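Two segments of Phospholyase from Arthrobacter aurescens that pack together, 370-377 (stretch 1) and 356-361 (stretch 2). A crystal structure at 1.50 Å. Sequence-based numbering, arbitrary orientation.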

# COMPACT_ATOMS: atom_id res chain seq x y z
N GLY A 370 25.48 -8.16 -12.83
CA GLY A 370 25.37 -7.46 -14.10
C GLY A 370 26.72 -7.26 -14.78
O GLY A 370 27.77 -7.46 -14.22
N ILE A 371 26.62 -6.87 -16.05
CA ILE A 371 27.81 -6.44 -16.86
C ILE A 371 27.42 -5.21 -17.71
O ILE A 371 26.33 -5.17 -18.28
CB ILE A 371 28.31 -7.61 -17.79
CG1 ILE A 371 27.17 -8.30 -18.57
CG2 ILE A 371 29.13 -8.59 -16.95
CD1 ILE A 371 27.66 -9.25 -19.69
N ASP A 372 28.14 -4.44 -17.94
CA ASP A 372 28.16 -3.19 -18.74
C ASP A 372 28.43 -3.55 -20.18
O ASP A 372 29.40 -4.30 -20.42
CB ASP A 372 29.46 -2.37 -18.61
CG ASP A 372 29.73 -1.72 -17.42
OD1 ASP A 372 28.95 -1.52 -16.59
OD2 ASP A 372 30.87 -1.90 -17.08
N ILE A 373 27.50 -3.16 -21.05
CA ILE A 373 27.63 -3.47 -22.52
C ILE A 373 28.14 -2.18 -23.21
O ILE A 373 27.57 -1.08 -23.04
CB ILE A 373 26.30 -3.94 -23.07
CG1 ILE A 373 25.75 -5.19 -22.32
CG2 ILE A 373 26.33 -4.26 -24.59
CD1 ILE A 373 26.71 -6.37 -22.20
N ILE A 374 29.26 -2.36 -23.96
CA ILE A 374 30.03 -1.24 -24.58
C ILE A 374 30.32 -1.51 -26.06
O ILE A 374 30.20 -2.62 -26.56
CB ILE A 374 31.31 -0.99 -23.81
CG1 ILE A 374 32.21 -2.22 -23.84
CG2 ILE A 374 30.98 -0.48 -22.38
CD1 ILE A 374 33.61 -1.97 -23.29
N GLU A 375 30.62 -0.41 -26.77
CA GLU A 375 31.11 -0.54 -28.17
C GLU A 375 32.48 -1.17 -28.12
O GLU A 375 33.22 -0.96 -27.15
CB GLU A 375 31.16 0.87 -28.86
CG GLU A 375 29.86 1.65 -28.94
CD GLU A 375 28.77 1.03 -29.77
OE1 GLU A 375 28.93 -0.01 -30.49
OE2 GLU A 375 27.65 1.53 -29.66
N SER A 376 32.81 -1.92 -29.20
CA SER A 376 34.08 -2.61 -29.28
C SER A 376 35.00 -1.89 -30.26
O SER A 376 35.94 -2.49 -30.74
CB SER A 376 33.90 -4.04 -29.74
OG SER A 376 33.22 -4.05 -30.98
N ASP A 377 34.77 -0.59 -30.48
CA ASP A 377 35.54 0.23 -31.47
C ASP A 377 36.73 0.95 -30.84
O ASP A 377 37.41 1.69 -31.54
CB ASP A 377 34.61 1.21 -32.20
CG ASP A 377 33.98 2.25 -31.28
OD1 ASP A 377 34.28 2.26 -30.06
OD2 ASP A 377 33.20 3.06 -31.80
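Stretch 2 (356-361) SGNVGS

Stretch 2 enters as a type I beta turn, Ser 356 to Val 359, closed by a bond of 3.2 Å from Val 359 N to Ser 356 O; Asn 358 N is also satisfied within the turn, by Ser 356 OG at 3.1 Å. From Val 359 the chain extends as a strand and runs broadly antiparallel to strand 370-373, the two N-to-C directions making an angle of 125° and the axes approaching to 4.8 Å. In register, Ile 373 faces Val 359 (CA to CA 5.0 Å), Asp 372 lies by Gly 360 (CA to CA 5.1 Å), and Ile 374 lies by Asn 358 (CA to CA 4.8 Å).

Ile 373 and Val 359 form a non-hydrogen-bonded pair, so the amide bonds flank it. Ile 374 N donates to Asn 358 O and Gly 360 N to Asp 372 O, each at 2.9 Å and nearly linear. These same carbonyls receive CA-H contacts, from Ile 373 CA to Asn 358 O at 3.3 Å and from Val 359 CA to Asp 372 O at 3.5 Å.

Side chains extend the pattern at both ends. The carboxylate of Asp 372 accepts from Ser 361 N through OD2 at 2.7 Å, whereas the return bond from Asp 372 N to Ser 361 O is weak, at 3.5 Å. Glycine suits position 360 because a CB there would lie 2.8 Å from Asp 372 OD2, a clash. At the turn, the amide of Asn 358 serves two partners: ND2 donates to Ile 374 O at 3.0 Å, and OD1 accepts from a water at 2.9 Å that in turn accepts from Ser 376 OG at 3.3 Å.

Branched apolar residues suit the buried strand pair: Val 359 CG1 lies 4.0 Å from Ile 371 CB, and Val 359 CG2 lies 4.5 Å from Ile 373 CD1.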

# COMPACT_ATOMS: atom_id res chain seq x y z
N SER A 356 35.40 -10.54 -24.33
CA SER A 356 34.48 -9.80 -25.23
C SER A 356 34.81 -8.35 -25.25
O SER A 356 34.81 -7.65 -24.21
CB SER A 356 32.99 -10.02 -24.86
OG SER A 356 32.10 -9.24 -25.69
N GLY A 357 35.07 -7.80 -26.46
CA GLY A 357 35.23 -6.37 -26.58
C GLY A 357 33.92 -5.57 -26.41
O GLY A 357 33.99 -4.29 -26.34
N ASN A 358 32.73 -6.26 -26.32
CA ASN A 358 31.48 -5.59 -26.00
C ASN A 358 31.12 -5.61 -24.46
O ASN A 358 30.06 -5.13 -24.10
CB ASN A 358 30.30 -6.12 -26.79
CG ASN A 358 30.46 -5.89 -28.29
OD1 ASN A 358 30.50 -6.87 -29.03
ND2 ASN A 358 30.43 -4.63 -28.74
N VAL A 359 32.04 -6.09 -23.62
CA VAL A 359 31.80 -6.13 -22.13
C VAL A 359 32.79 -5.29 -21.39
O VAL A 359 34.00 -5.47 -21.57
CB VAL A 359 31.76 -7.58 -21.66
CG1 VAL A 359 31.51 -7.69 -20.12
CG2 VAL A 359 30.68 -8.39 -22.37
N GLY A 360 32.31 -4.48 -20.47
CA GLY A 360 33.13 -3.62 -19.61
C GLY A 360 33.38 -4.32 -18.26
O GLY A 360 34.04 -5.35 -18.21
N SER A 361 32.82 -3.83 -17.15
CA SER A 361 33.07 -4.41 -15.86
C SER A 361 31.97 -5.44 -15.43
O SER A 361 30.80 -5.34 -15.85
CB SER A 361 33.11 -3.30 -14.75
OG SER A 361 34.11 -2.32 -15.09
O HOH W 1 31.87 -6.94 -31.61